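Local coordinates for protein bacillaene synthase decarboxylase PksI (Bacillus subtilis, PDB 4Q1K) that decarboxylates the 3-methylglutaconyl group tethered to PksL to a 3-methylcrotonyl moiety, a step in making the antibiotic bacillaene, at residues I35-N46 with V72-S83; D103-D111 with V130-V138. The protein carries 1 engineered substitution. All coordinates share one frame; numbering follows the deposited sequence.

How the contacts relate
From the N terminus, strand 34-39 runs into the turn around residues 40-46, helix 50-65 follows, and strand 71-75 returns beside the first strand. Contact 1 closes this beta-alpha-beta loop and also joins the loops that follow the two strands. Contact 2 begins further on: residues 103-111 lead through strands 116-120 and 123-125 to helix 127-133, whose C-terminal end packs back on them. The two loops follow in series, neither nesting nor crossing, with centres about 14 Å apart. They meet where Met131 CE packs 3.8 Å from Met39 SD and Phe81 lies against Gly132, and both reach the same six-stranded sheet.

Contact 1: I35-N46 with V72-S83; sequences IQVKMQDRTHKN and VILTGYDNYFAS
At the end of the paired strands 34-39 and 71-75 Met39 meets Phe81, and just beyond them Tyr77 meets Arg42; the strands run parallel and are joined through helix 50-65 in a beta-alpha-beta crossover of the crotonase fold. Four backbone bonds, from Ile73 N to Ile35 O through Met39 N to Thr75 O, fix the strand register. On the helix 50-65 side, Val37 CG1 touches Leu74 CD1 at 3.8 Å. Met39 keeps CG beside its own backbone N (chi1 -65°) and bends at chi3, which lays CE over one face of the Phe81 ring, 3.8 Å from its centroid; the same methyl touches Ala82 CB. Tyr77 has CG between its backbone N and carbonyl carbon (chi1 73°), which turns the ring toward the 40-46 loop. Arg42 CG sits over one ring face toward the rim, Met39 O lies at the edge in plane, and Tyr77 OH comes 3.3 Å from Lys45 CA. Extended across Tyr77, Arg42 makes a long salt bridge, NH1 to Asp78 OD2 at 3.6 Å, and a water links NH1 to Asp78 OD1. Asp41 OD1 accepts from His44 N and ND1; OD2 is hydrogen-bonded to Ser49 OG. Lys45 CB stands over the centre of the Tyr80 ring, 3.8 Å from the centroid. Ser83 OG donates to Lys45 O at 2.7 Å, tilted 21° from the carbonyl plane.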
loop_
_atom_site.group_PDB
_atom_site.type_symbol
_atom_site.label_atom_id
_atom_site.label_comp_id
_atom_site.label_asym_id
_atom_site.label_seq_id
_atom_site.Cartn_x
_atom_site.Cartn_y
_atom_site.Cartn_z
ATOM N N ILE B 35 -15.592 20.092 -16.056
ATOM C CA ILE B 35 -14.837 21.339 -16.226
ATOM C C ILE B 35 -13.354 20.921 -16.311
ATOM O O ILE B 35 -12.872 20.164 -15.459
ATOM C CB ILE B 35 -15.118 22.312 -15.042
ATOM C CG1 ILE B 35 -14.488 23.696 -15.221
ATOM C CG2 ILE B 35 -14.760 21.702 -13.675
ATOM C CD1 ILE B 35 -14.932 24.386 -16.455
ATOM N N GLN B 36 -12.694 21.444 -17.311
ATOM C CA GLN B 36 -11.250 21.238 -17.515
ATOM C C GLN B 36 -10.489 22.480 -17.113
ATOM O O GLN B 36 -10.829 23.611 -17.538
ATOM C CB GLN B 36 -10.965 20.787 -18.946
ATOM C CG GLN B 36 -9.465 20.618 -19.271
ATOM C CD GLN B 36 -9.338 20.194 -20.728
ATOM O OE1 GLN B 36 -9.624 19.062 -21.041
ATOM N NE2 GLN B 36 -9.055 21.105 -21.604
ATOM N N VAL B 37 -9.514 22.281 -16.215
ATOM C CA VAL B 37 -8.597 23.368 -15.771
ATOM C C VAL B 37 -7.234 23.129 -16.457
ATOM O O VAL B 37 -6.541 22.199 -16.111
ATOM C CB VAL B 37 -8.454 23.420 -14.239
ATOM C CG1 VAL B 37 -7.469 24.536 -13.760
ATOM C CG2 VAL B 37 -9.836 23.659 -13.581
ATOM N N LYS B 38 -6.914 23.916 -17.499
ATOM C CA LYS B 38 -5.682 23.667 -18.238
ATOM C C LYS B 38 -4.651 24.731 -17.846
ATOM O O LYS B 38 -4.809 25.926 -18.177
ATOM C CB LYS B 38 -5.939 23.828 -19.721
ATOM C CG LYS B 38 -4.638 23.617 -20.512
ATOM C CD LYS B 38 -4.962 23.610 -22.000
ATOM C CE LYS B 38 -3.717 23.565 -22.886
ATOM N NZ LYS B 38 -4.320 23.539 -24.242
ATOM N N MET B 39 -3.540 24.279 -17.294
ATOM C CA MET B 39 -2.414 25.171 -16.919
ATOM C C MET B 39 -1.569 25.392 -18.183
ATOM O O MET B 39 -1.099 24.411 -18.814
ATOM C CB MET B 39 -1.549 24.423 -15.888
ATOM C CG MET B 39 -2.381 24.222 -14.631
ATOM S SD MET B 39 -1.452 23.459 -13.301
ATOM C CE MET B 39 -1.370 21.744 -13.930
ATOM N N GLN B 40 -1.323 26.653 -18.513
ATOM C CA GLN B 40 -0.608 27.009 -19.727
ATOM C C GLN B 40 0.176 28.317 -19.548
ATOM O O GLN B 40 0.064 29.261 -20.360
ATOM C CB GLN B 40 -1.535 27.034 -20.946
ATOM C CG GLN B 40 -2.757 27.937 -20.743
ATOM C CD GLN B 40 -3.667 28.075 -21.977
ATOM O OE1 GLN B 40 -4.398 29.071 -22.093
ATOM N NE2 GLN B 40 -3.607 27.117 -22.896
ATOM N N ASP B 41 0.985 28.343 -18.487
ATOM C CA ASP B 41 2.085 29.320 -18.340
ATOM C C ASP B 41 3.308 28.825 -19.109
ATOM O O ASP B 41 4.170 28.157 -18.549
ATOM C CB ASP B 41 2.384 29.585 -16.878
ATOM C CG ASP B 41 3.265 30.830 -16.703
ATOM O OD1 ASP B 41 4.065 31.099 -17.616
ATOM O OD2 ASP B 41 3.155 31.449 -15.644
ATOM N N ARG B 42 3.315 29.092 -20.412
ATOM C CA ARG B 42 4.357 28.614 -21.308
ATOM C C ARG B 42 5.721 29.252 -21.007
ATOM O O ARG B 42 6.702 28.554 -21.053
ATOM C CB ARG B 42 3.963 28.808 -22.781
ATOM C CG ARG B 42 2.624 28.176 -23.115
ATOM C CD ARG B 42 2.281 28.190 -24.598
ATOM N NE ARG B 42 0.894 27.734 -24.610
ATOM C CZ ARG B 42 0.446 26.612 -25.132
ATOM N NH1 ARG B 42 1.269 25.802 -25.813
ATOM N NH2 ARG B 42 -0.860 26.346 -24.992
ATOM N N THR B 43 5.727 30.533 -20.613
ATOM C CA THR B 43 6.930 31.237 -20.175
ATOM C C THR B 43 7.608 30.476 -19.052
ATOM O O THR B 43 8.822 30.279 -19.108
ATOM C CB THR B 43 6.629 32.620 -19.606
ATOM O OG1 THR B 43 6.007 33.349 -20.624
ATOM C CG2 THR B 43 7.937 33.364 -19.235
ATOM N N HIS B 44 6.853 30.018 -18.050
ATOM C CA HIS B 44 7.468 29.315 -16.940
ATOM C C HIS B 44 7.352 27.788 -16.954
ATOM O O HIS B 44 7.576 27.141 -15.927
ATOM C CB HIS B 44 6.908 29.802 -15.656
ATOM C CG HIS B 44 7.147 31.262 -15.431
ATOM N ND1 HIS B 44 6.400 32.243 -16.062
ATOM C CD2 HIS B 44 8.048 31.913 -14.642
ATOM C CE1 HIS B 44 6.831 33.436 -15.676
ATOM N NE2 HIS B 44 7.828 33.268 -14.821
ATOM N N LYS B 45 6.953 27.203 -18.082
ATOM C CA LYS B 45 6.759 25.733 -18.146
ATOM C C LYS B 45 5.868 25.247 -17.005
ATOM O O LYS B 45 6.116 24.192 -16.373
ATOM C CB LYS B 45 8.120 25.041 -18.123
ATOM C CG LYS B 45 8.975 25.496 -19.307
ATOM C CD LYS B 45 10.411 25.640 -18.857
ATOM C CE LYS B 45 11.280 24.571 -19.481
ATOM N NZ LYS B 45 11.675 25.021 -20.849
ATOM N N ASN B 46 4.800 26.006 -16.710
ATOM C CA ASN B 46 3.899 25.609 -15.601
ATOM C C ASN B 46 4.533 25.538 -14.237
ATOM O O ASN B 46 4.028 24.882 -13.320
ATOM C CB ASN B 46 3.127 24.297 -15.948
ATOM C CG ASN B 46 1.993 24.523 -16.911
ATOM O OD1 ASN B 46 1.337 23.544 -17.359
ATOM N ND2 ASN B 46 1.760 25.779 -17.289
ATOM N N VAL B 72 -13.704 17.396 -12.280
ATOM C CA VAL B 72 -12.766 18.365 -12.756
ATOM C C VAL B 72 -11.555 17.651 -13.366
ATOM O O VAL B 72 -11.075 16.659 -12.781
ATOM C CB VAL B 72 -12.186 19.202 -11.559
ATOM C CG1 VAL B 72 -11.082 20.155 -12.049
ATOM C CG2 VAL B 72 -13.331 19.878 -10.735
ATOM N N ILE B 73 -11.091 18.113 -14.535
ATOM C CA ILE B 73 -9.833 17.597 -15.109
ATOM C C ILE B 73 -8.791 18.729 -15.001
ATOM O O ILE B 73 -8.989 19.771 -15.579
ATOM C CB ILE B 73 -10.005 17.227 -16.594
ATOM C CG1 ILE B 73 -11.112 16.143 -16.788
ATOM C CG2 ILE B 73 -8.657 16.786 -17.208
ATOM C CD1 ILE B 73 -11.520 15.960 -18.267
ATOM N N LEU B 74 -7.724 18.452 -14.271
ATOM C CA LEU B 74 -6.584 19.376 -14.063
ATOM C C LEU B 74 -5.455 18.863 -14.980
ATOM O O LEU B 74 -5.059 17.685 -14.899
ATOM C CB LEU B 74 -6.097 19.409 -12.600
ATOM C CG LEU B 74 -4.825 20.191 -12.296
ATOM C CD1 LEU B 74 -5.144 21.690 -12.628
ATOM C CD2 LEU B 74 -4.538 20.049 -10.808
ATOM N N THR B 75 -4.982 19.715 -15.901
ATOM C CA THR B 75 -3.965 19.197 -16.862
ATOM C C THR B 75 -3.060 20.311 -17.284
ATOM O O THR B 75 -3.358 21.507 -16.968
ATOM C CB THR B 75 -4.663 18.578 -18.119
ATOM O OG1 THR B 75 -3.715 17.763 -18.865
ATOM C CG2 THR B 75 -5.321 19.677 -19.081
ATOM N N GLY B 76 -2.009 19.985 -18.043
ATOM C CA GLY B 76 -0.999 20.992 -18.450
ATOM C C GLY B 76 -1.099 21.295 -19.942
ATOM O O GLY B 76 -2.174 21.161 -20.544
ATOM N N TYR B 77 0.018 21.696 -20.562
ATOM C CA TYR B 77 0.061 21.893 -21.982
ATOM C C TYR B 77 1.288 21.140 -22.502
ATOM O O TYR B 77 2.306 21.039 -21.776
ATOM C CB TYR B 77 0.112 23.433 -22.349
ATOM C CG TYR B 77 1.507 23.981 -22.029
ATOM C CD1 TYR B 77 2.493 24.086 -23.048
ATOM C CD2 TYR B 77 1.852 24.319 -20.723
ATOM C CE1 TYR B 77 3.792 24.526 -22.765
ATOM C CE2 TYR B 77 3.162 24.727 -20.421
ATOM C CZ TYR B 77 4.103 24.813 -21.447
ATOM O OH TYR B 77 5.392 25.222 -21.140
ATOM N N ASP B 78 1.173 20.668 -23.752
ATOM C CA ASP B 78 2.317 20.023 -24.462
ATOM C C ASP B 78 2.988 19.023 -23.535
ATOM O O ASP B 78 2.328 18.111 -23.025
ATOM C CB ASP B 78 3.322 21.092 -24.957
ATOM C CG ASP B 78 2.741 21.931 -26.122
ATOM O OD1 ASP B 78 1.655 21.564 -26.656
ATOM O OD2 ASP B 78 3.360 22.955 -26.460
ATOM N N ASN B 79 4.282 19.193 -23.285
ATOM C CA ASN B 79 5.032 18.278 -22.439
ATOM C C ASN B 79 5.147 18.578 -20.919
ATOM O O ASN B 79 5.953 17.960 -20.225
ATOM C CB ASN B 79 6.440 18.035 -23.085
ATOM C CG ASN B 79 7.234 19.325 -23.210
ATOM O OD1 ASN B 79 6.640 20.442 -23.293
ATOM N ND2 ASN B 79 8.570 19.221 -23.192
ATOM N N TYR B 80 4.378 19.525 -20.355
ATOM C CA TYR B 80 4.513 19.923 -18.949
ATOM C C TYR B 80 3.146 19.798 -18.262
ATOM O O TYR B 80 2.165 20.406 -18.700
ATOM C CB TYR B 80 4.913 21.433 -18.879
ATOM C CG TYR B 80 6.457 21.508 -19.068
ATOM C CD1 TYR B 80 7.289 21.201 -17.996
ATOM C CD2 TYR B 80 7.025 21.682 -20.322
ATOM C CE1 TYR B 80 8.677 21.172 -18.139
ATOM C CE2 TYR B 80 8.429 21.678 -20.490
ATOM C CZ TYR B 80 9.227 21.420 -19.388
ATOM O OH TYR B 80 10.618 21.360 -19.438
ATOM N N PHE B 81 3.112 19.067 -17.202
ATOM C CA PHE B 81 1.939 19.151 -16.337
ATOM C C PHE B 81 2.161 20.401 -15.397
ATOM O O PHE B 81 1.447 21.389 -15.446
ATOM C CB PHE B 81 1.806 17.865 -15.447
ATOM C CG PHE B 81 0.696 17.959 -14.420
ATOM C CD1 PHE B 81 -0.670 17.984 -14.858
ATOM C CD2 PHE B 81 0.991 18.062 -13.039
ATOM C CE1 PHE B 81 -1.725 18.058 -13.902
ATOM C CE2 PHE B 81 -0.029 18.177 -12.079
ATOM C CZ PHE B 81 -1.377 18.169 -12.522
ATOM N N ALA B 82 3.191 20.338 -14.555
ATOM C CA ALA B 82 3.419 21.405 -13.567
ATOM C C ALA B 82 4.844 21.209 -13.072
ATOM O O ALA B 82 5.266 20.097 -12.763
ATOM C CB ALA B 82 2.389 21.444 -12.403
ATOM N N SER B 83 5.590 22.307 -12.938
ATOM C CA SER B 83 7.047 22.184 -12.737
ATOM C C SER B 83 7.440 22.659 -11.337
ATOM O O SER B 83 8.623 22.730 -11.035
ATOM C CB SER B 83 7.730 23.168 -13.744
ATOM O OG SER B 83 7.754 22.550 -14.982
HETATM O O HOH W 1 0.312 23.611 -27.338
#

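Contact 2: D103-D111 with V130-V138; sequences DNLYSLALD and VMGLFADIV
Tyr106 and Met131 are joined through one water: it donates to Tyr106 O and to Met131 O and accepts from Ala109 N, all at 2.8 Å, while no direct hydrogen bond links the two segments. The water satisfies these three polar backbone groups inside a buried contact. Tyr106 O also comes obliquely against the Phe134 ring, 3.0 Å from CD2. With CG anti to the carbonyl carbon (chi1 -84°), the ring points at residues 106-110. On its CD1 side it meets Leu110 CB at 3.9 Å, with Leu110 CD2 beside it. Just after helix 127-133, Ala135 CA meets Ala109 CB at 3.7 Å, two small residues that let the backbones come close. Here the short helix 108-111 packs on the C-terminal end of helix 127-133 and the turn into strand 137-141 of the crotonase fold. In crotonase relatives the N-terminal end of the helix matching 127-133 points at the thioester carbonyl, and this is probably so here; the side chain of Tyr106 is about 9 Å from that of the active-site His249. Met131 leads its chain along Leu105, placing CG 3.6 Å from Leu105 O before bending at chi3. Asp136 OD2 takes Val116 N and a salt bridge from Lys227, whose NZ also donates to Ala109 O and so spans both segments. Asn104 OD1 stands 3.2 Å above the plane of the Tyr106 ring, over its centre, and accepts from Ser107 N in an Asx motif; Ser107 OG in turn accepts from Asn104 ND2 and donates to Asp111 OD2.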
loop_
_atom_site.group_PDB
_atom_site.type_symbol
_atom_site.label_atom_id
_atom_site.label_comp_id
_atom_site.label_asym_id
_atom_site.label_seq_id
_atom_site.Cartn_x
_atom_site.Cartn_y
_atom_site.Cartn_z
ATOM N N ASP B 103 0.920 30.695 -0.229
ATOM C CA ASP B 103 -0.118 30.586 -1.220
ATOM C C ASP B 103 -0.324 29.109 -1.185
ATOM O O ASP B 103 0.638 28.367 -1.220
ATOM C CB ASP B 103 0.421 31.009 -2.600
ATOM C CG ASP B 103 0.439 32.533 -2.782
ATOM O OD1 ASP B 103 -0.627 33.188 -2.658
ATOM O OD2 ASP B 103 1.526 33.073 -3.051
ATOM N N ASN B 104 -1.541 28.652 -1.001
ATOM C CA ASN B 104 -1.674 27.221 -0.929
ATOM C C ASN B 104 -2.159 26.715 -2.300
ATOM O O ASN B 104 -3.273 27.008 -2.708
ATOM C CB ASN B 104 -2.594 26.790 0.207
ATOM C CG ASN B 104 -2.951 25.336 0.114
ATOM O OD1 ASN B 104 -2.538 24.645 -0.841
ATOM N ND2 ASN B 104 -3.737 24.864 1.052
ATOM N N LEU B 105 -1.291 26.049 -3.041
ATOM C CA LEU B 105 -1.695 25.453 -4.275
ATOM C C LEU B 105 -1.703 23.939 -4.039
ATOM O O LEU B 105 -2.347 23.218 -4.765
ATOM C CB LEU B 105 -0.732 25.793 -5.412
ATOM C CG LEU B 105 -0.507 27.290 -5.645
ATOM C CD1 LEU B 105 0.692 27.583 -6.557
ATOM C CD2 LEU B 105 -1.809 27.807 -6.257
ATOM N N TYR B 106 -0.989 23.454 -3.022
ATOM C CA TYR B 106 -0.826 21.982 -2.898
ATOM C C TYR B 106 -2.146 21.272 -2.672
ATOM O O TYR B 106 -2.327 20.162 -3.154
ATOM C CB TYR B 106 0.135 21.583 -1.750
ATOM C CG TYR B 106 -0.098 22.288 -0.443
ATOM C CD1 TYR B 106 0.519 23.526 -0.197
ATOM C CD2 TYR B 106 -0.866 21.691 0.576
ATOM C CE1 TYR B 106 0.330 24.185 0.990
ATOM C CE2 TYR B 106 -1.070 22.351 1.759
ATOM C CZ TYR B 106 -0.441 23.605 1.944
ATOM O OH TYR B 106 -0.622 24.301 3.100
ATOM N N SER B 107 -3.072 21.917 -1.972
ATOM C CA SER B 107 -4.276 21.189 -1.552
ATOM C C SER B 107 -5.507 21.587 -2.379
ATOM O O SER B 107 -6.611 21.259 -2.033
ATOM C CB SER B 107 -4.562 21.366 -0.082
ATOM O OG SER B 107 -4.925 22.691 0.252
ATOM N N LEU B 108 -5.308 22.318 -3.476
ATOM C CA LEU B 108 -6.450 22.660 -4.317
ATOM C C LEU B 108 -7.363 21.486 -4.633
ATOM O O LEU B 108 -8.600 21.660 -4.566
ATOM C CB LEU B 108 -5.996 23.251 -5.681
ATOM C CG LEU B 108 -5.329 24.664 -5.595
ATOM C CD1 LEU B 108 -4.676 24.973 -6.928
ATOM C CD2 LEU B 108 -6.348 25.729 -5.232
ATOM N N ALA B 109 -6.818 20.317 -5.070
ATOM C CA ALA B 109 -7.718 19.326 -5.561
ATOM C C ALA B 109 -8.388 18.573 -4.390
ATOM O O ALA B 109 -9.490 18.091 -4.507
ATOM C CB ALA B 109 -6.928 18.320 -6.433
ATOM N N LEU B 110 -7.694 18.443 -3.269
ATOM C CA LEU B 110 -8.240 17.875 -2.041
ATOM C C LEU B 110 -9.372 18.756 -1.492
ATOM O O LEU B 110 -10.355 18.224 -0.984
ATOM C CB LEU B 110 -7.112 17.688 -0.995
ATOM C CG LEU B 110 -7.666 17.200 0.385
ATOM C CD1 LEU B 110 -8.198 15.795 0.262
ATOM C CD2 LEU B 110 -6.530 17.193 1.390
ATOM N N ASP B 111 -9.226 20.080 -1.599
ATOM C CA ASP B 111 -10.248 21.030 -1.013
ATOM C C ASP B 111 -11.455 21.101 -1.917
ATOM O O ASP B 111 -12.536 21.483 -1.489
ATOM C CB ASP B 111 -9.660 22.434 -0.850
ATOM C CG ASP B 111 -8.564 22.486 0.223
ATOM O OD1 ASP B 111 -8.537 21.580 1.068
ATOM O OD2 ASP B 111 -7.696 23.368 0.127
ATOM N N VAL B 130 3.437 17.118 -6.559
ATOM C CA VAL B 130 2.686 16.926 -5.333
ATOM C C VAL B 130 1.242 17.496 -5.466
ATOM O O VAL B 130 0.259 16.863 -4.996
ATOM C CB VAL B 130 3.434 17.679 -4.172
ATOM C CG1 VAL B 130 2.542 17.746 -2.921
ATOM C CG2 VAL B 130 4.770 16.919 -4.043
ATOM N N MET B 131 1.124 18.665 -6.112
ATOM C CA MET B 131 -0.226 19.222 -6.309
ATOM C C MET B 131 -1.121 18.230 -7.055
ATOM O O MET B 131 -2.332 18.071 -6.689
ATOM C CB MET B 131 -0.155 20.562 -7.082
ATOM C CG MET B 131 -1.584 21.016 -7.466
ATOM S SD MET B 131 -1.408 22.549 -8.484
ATOM C CE MET B 131 -0.695 21.834 -9.967
ATOM N N GLY B 132 -0.564 17.512 -8.060
ATOM C CA GLY B 132 -1.324 16.539 -8.824
ATOM C C GLY B 132 -1.690 15.332 -7.979
ATOM O O GLY B 132 -2.772 14.813 -8.118
ATOM N N LEU B 133 -0.819 14.946 -7.060
ATOM C CA LEU B 133 -1.062 13.730 -6.239
ATOM C C LEU B 133 -2.211 13.915 -5.274
ATOM O O LEU B 133 -2.773 12.913 -4.747
ATOM C CB LEU B 133 0.203 13.335 -5.423
ATOM C CG LEU B 133 1.374 12.948 -6.294
ATOM C CD1 LEU B 133 2.553 12.680 -5.325
ATOM C CD2 LEU B 133 1.045 11.653 -7.081
ATOM N N PHE B 134 -2.607 15.170 -4.938
ATOM C CA PHE B 134 -3.777 15.353 -4.109
ATOM C C PHE B 134 -5.086 15.209 -4.824
ATOM O O PHE B 134 -6.145 15.246 -4.203
ATOM C CB PHE B 134 -3.753 16.754 -3.527
ATOM C CG PHE B 134 -2.893 16.862 -2.262
ATOM C CD1 PHE B 134 -3.407 16.433 -1.021
ATOM C CD2 PHE B 134 -1.579 17.371 -2.317
ATOM C CE1 PHE B 134 -2.631 16.488 0.152
ATOM C CE2 PHE B 134 -0.831 17.511 -1.158
ATOM C CZ PHE B 134 -1.351 17.034 0.082
ATOM N N ALA B 135 -5.051 15.032 -6.140
ATOM C CA ALA B 135 -6.318 14.741 -6.923
ATOM C C ALA B 135 -6.776 13.305 -6.625
ATOM O O ALA B 135 -6.054 12.490 -6.068
ATOM C CB ALA B 135 -6.036 14.869 -8.424
ATOM N N ASP B 136 -8.092 13.040 -6.827
ATOM C CA ASP B 136 -8.691 11.783 -6.364
ATOM C C ASP B 136 -8.280 10.692 -7.355
ATOM O O ASP B 136 -8.175 9.542 -6.992
ATOM C CB ASP B 136 -10.217 11.981 -6.502
ATOM C CG ASP B 136 -10.679 13.147 -5.617
ATOM O OD1 ASP B 136 -10.547 13.002 -4.350
ATOM O OD2 ASP B 136 -10.892 14.259 -6.140
ATOM N N ILE B 137 -8.038 11.095 -8.605
ATOM C CA ILE B 137 -7.591 10.131 -9.656
ATOM C C ILE B 137 -6.373 10.684 -10.330
ATOM O O ILE B 137 -6.409 11.889 -10.748
ATOM C CB ILE B 137 -8.677 9.880 -10.696
ATOM C CG1 ILE B 137 -9.777 9.072 -9.990
ATOM C CG2 ILE B 137 -8.110 8.920 -11.787
ATOM C CD1 ILE B 137 -11.112 9.086 -10.723
ATOM N N VAL B 138 -5.272 9.944 -10.359
ATOM C CA VAL B 138 -4.038 10.552 -11.007
ATOM C C VAL B 138 -3.702 9.751 -12.258
ATOM O O VAL B 138 -3.681 8.553 -12.165
ATOM C CB VAL B 138 -2.856 10.467 -10.020
ATOM C CG1 VAL B 138 -1.529 10.899 -10.759
ATOM C CG2 VAL B 138 -3.171 11.353 -8.748
HETATM O O HOH W 2 -4.076 19.781 -5.316
#